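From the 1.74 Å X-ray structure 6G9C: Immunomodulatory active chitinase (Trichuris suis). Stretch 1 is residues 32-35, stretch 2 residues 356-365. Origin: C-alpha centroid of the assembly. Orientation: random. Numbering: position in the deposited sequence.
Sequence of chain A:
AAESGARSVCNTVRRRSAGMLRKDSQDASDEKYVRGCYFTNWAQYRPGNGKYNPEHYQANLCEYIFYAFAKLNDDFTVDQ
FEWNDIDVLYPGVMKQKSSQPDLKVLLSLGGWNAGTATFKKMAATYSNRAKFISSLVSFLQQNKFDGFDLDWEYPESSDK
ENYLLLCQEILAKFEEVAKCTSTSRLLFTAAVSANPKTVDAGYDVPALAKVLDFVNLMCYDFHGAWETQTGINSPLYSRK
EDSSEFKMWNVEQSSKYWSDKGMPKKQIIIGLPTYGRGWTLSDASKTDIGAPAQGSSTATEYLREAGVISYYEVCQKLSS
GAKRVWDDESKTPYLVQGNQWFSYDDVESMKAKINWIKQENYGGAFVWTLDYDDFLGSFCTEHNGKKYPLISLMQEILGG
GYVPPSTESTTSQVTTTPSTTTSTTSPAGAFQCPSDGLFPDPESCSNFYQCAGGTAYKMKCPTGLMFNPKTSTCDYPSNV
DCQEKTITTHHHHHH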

# COMPACT_ATOMS: atom_id res chain seq x y z
N LYS A 32 -4.57 23.09 1.98
CA LYS A 32 -5.19 24.30 1.44
C LYS A 32 -5.04 24.43 -0.08
O LYS A 32 -5.92 24.99 -0.74
CB LYS A 32 -4.62 25.54 2.12
CG LYS A 32 -5.53 26.75 2.04
CD LYS A 32 -4.75 28.05 2.01
CE LYS A 32 -5.68 29.25 2.02
NZ LYS A 32 -6.83 29.06 1.09
N TYR A 33 -3.95 23.93 -0.65
CA TYR A 33 -3.77 23.92 -2.10
C TYR A 33 -3.54 22.49 -2.59
O TYR A 33 -2.77 21.74 -1.99
CB TYR A 33 -2.60 24.82 -2.52
CG TYR A 33 -2.87 26.30 -2.31
CD1 TYR A 33 -3.73 26.99 -3.14
CD2 TYR A 33 -2.29 26.98 -1.24
CE1 TYR A 33 -3.99 28.34 -2.94
CE2 TYR A 33 -2.55 28.33 -1.03
CZ TYR A 33 -3.40 29.00 -1.88
OH TYR A 33 -3.66 30.34 -1.68
N VAL A 34 -4.24 22.13 -3.67
CA VAL A 34 -3.96 20.89 -4.39
C VAL A 34 -2.60 20.98 -5.05
O VAL A 34 -2.26 22.01 -5.65
CB VAL A 34 -5.06 20.64 -5.44
CG1 VAL A 34 -4.63 19.56 -6.43
CG2 VAL A 34 -6.39 20.27 -4.78
N ARG A 35 -1.81 19.91 -4.97
CA ARG A 35 -0.56 19.78 -5.72
C ARG A 35 -0.59 18.46 -6.47
O ARG A 35 -0.50 17.40 -5.85
CB ARG A 35 0.67 19.88 -4.81
CG ARG A 35 0.72 21.18 -4.05
CD ARG A 35 1.94 21.26 -3.14
NE ARG A 35 1.78 20.47 -1.93
CZ ARG A 35 2.44 19.34 -1.68
NH1 ARG A 35 3.32 18.88 -2.56
NH2 ARG A 35 2.24 18.68 -0.55
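Stretch 2 356-365: WIKQENYGGA

Stretch 2 leaves the end of a helix, turns, and runs beside stretch 1 as a parallel strand, although more than 320 residues separate the two in sequence. The residues from Trp356 through Gln359 are helical, and Glu360 N donates a hydrogen bond to Trp356 O at 2.9 Å. Asn361 then leaves helical geometry with positive phi (phi/psi 60/47), while Tyr362 N still reaches back to Ile357 O at 3.2 Å. Tyr362 is extended (-77/180), and the strand starts at Gly364. Val34 pairs with Gly364 (CA to CA 4.4 Å) and Arg35 with Ala365 (CA to CA 5.2 Å). Val34 bonds to stretch 2 through both its N and its O: its N donates to Gly363 O at 2.9 Å, and its O accepts from Ala365 N, also at 2.9 Å, both nearly straight. CA-H...O contacts supplement this ladder, from Tyr33 CA to Gly363 O (3.4 Å), Gly364 CA to Val34 O (3.2 Å) and Arg35 CA to Ala365 O (3.4 Å). The close approach at Gly364 depends on its lack of a side chain: an ideal CB there would lie 2.0 Å from Val34 O, and phi/psi of 159/-153 would also jam it against the preceding carbonyl. Tyr33 covers the most surface. Its CA-to-CB bond points sideways, but with chi1 m (-68°) the ring reaches the turn and the helix end. Tyr362 O meets the ring edge, 3.3 Å from Tyr33 CE1, whereas Gly364 CA approaches obliquely, 4.2 Å from Tyr33 CD1. Farther out, Tyr33 OH touches Lys358 CG at 3.2 Å, against the aliphatic part of a lysine whose end leads away. Ala365 and Arg35 direct their CB atoms to the same face of the sheet, Val34 to the other.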

# COMPACT_ATOMS: atom_id res chain seq x y z
N TRP A 356 1.25 33.51 -8.28
CA TRP A 356 -0.02 34.04 -8.76
C TRP A 356 -1.21 33.18 -8.30
O TRP A 356 -2.23 33.71 -7.86
CB TRP A 356 0.01 34.14 -10.28
CG TRP A 356 -1.29 34.56 -10.89
CD1 TRP A 356 -1.75 35.84 -11.05
CD2 TRP A 356 -2.31 33.70 -11.40
NE1 TRP A 356 -2.99 35.82 -11.64
CE2 TRP A 356 -3.36 34.52 -11.87
CE3 TRP A 356 -2.44 32.31 -11.52
CZ2 TRP A 356 -4.52 34.00 -12.44
CZ3 TRP A 356 -3.60 31.80 -12.08
CH2 TRP A 356 -4.62 32.64 -12.54
N ILE A 357 -1.08 31.85 -8.40
CA ILE A 357 -2.13 30.95 -7.92
C ILE A 357 -2.53 31.31 -6.50
O ILE A 357 -3.71 31.39 -6.16
CB ILE A 357 -1.67 29.48 -8.00
CG1 ILE A 357 -1.48 29.02 -9.44
CG2 ILE A 357 -2.66 28.55 -7.29
CD1 ILE A 357 -0.86 27.63 -9.51
N LYS A 358 -1.53 31.55 -5.65
CA LYS A 358 -1.82 31.90 -4.26
C LYS A 358 -2.48 33.26 -4.16
O LYS A 358 -3.41 33.46 -3.36
CB LYS A 358 -0.52 31.86 -3.44
CG LYS A 358 -0.73 31.60 -1.96
CD LYS A 358 0.54 31.84 -1.17
CE LYS A 358 1.65 30.93 -1.64
NZ LYS A 358 2.80 30.96 -0.69
N GLN A 359 -2.04 34.22 -4.98
CA GLN A 359 -2.59 35.57 -4.91
C GLN A 359 -4.07 35.58 -5.26
O GLN A 359 -4.86 36.28 -4.62
CB GLN A 359 -1.81 36.50 -5.83
CG GLN A 359 -2.34 37.93 -5.91
CD GLN A 359 -1.73 38.71 -7.06
OE1 GLN A 359 -0.85 39.55 -6.86
NE2 GLN A 359 -2.20 38.44 -8.28
N GLU A 360 -4.45 34.82 -6.28
CA GLU A 360 -5.82 34.79 -6.77
C GLU A 360 -6.67 33.74 -6.08
O GLU A 360 -7.88 33.68 -6.32
CB GLU A 360 -5.83 34.52 -8.29
CG GLU A 360 -5.12 35.59 -9.11
CD GLU A 360 -5.69 36.98 -8.88
OE1 GLU A 360 -6.92 37.15 -9.05
OE2 GLU A 360 -4.91 37.88 -8.52
N ASN A 361 -6.06 32.91 -5.22
CA ASN A 361 -6.76 31.87 -4.47
C ASN A 361 -7.46 30.88 -5.39
O ASN A 361 -8.62 30.52 -5.18
CB ASN A 361 -7.75 32.49 -3.48
CG ASN A 361 -7.23 33.77 -2.87
OD1 ASN A 361 -6.34 33.76 -2.02
ND2 ASN A 361 -7.77 34.90 -3.32
N TYR A 362 -6.74 30.41 -6.41
CA TYR A 362 -7.23 29.26 -7.14
C TYR A 362 -6.96 28.00 -6.32
O TYR A 362 -6.42 28.05 -5.21
CB TYR A 362 -6.61 29.21 -8.54
CG TYR A 362 -7.32 30.16 -9.49
CD1 TYR A 362 -8.57 29.85 -9.99
CD2 TYR A 362 -6.75 31.38 -9.85
CE1 TYR A 362 -9.24 30.72 -10.84
CE2 TYR A 362 -7.41 32.26 -10.70
CZ TYR A 362 -8.66 31.91 -11.19
OH TYR A 362 -9.33 32.77 -12.04
N GLY A 363 -7.36 26.84 -6.86
CA GLY A 363 -7.40 25.64 -6.04
C GLY A 363 -6.06 24.98 -5.82
O GLY A 363 -5.86 24.27 -4.82
N GLY A 364 -5.13 25.18 -6.74
CA GLY A 364 -3.80 24.63 -6.61
C GLY A 364 -3.14 24.56 -7.98
O GLY A 364 -3.49 25.32 -8.89
N ALA A 365 -2.21 23.62 -8.11
CA ALA A 365 -1.46 23.45 -9.34
C ALA A 365 -1.26 21.98 -9.62
O ALA A 365 -1.30 21.13 -8.72
CB ALA A 365 -0.08 24.15 -9.25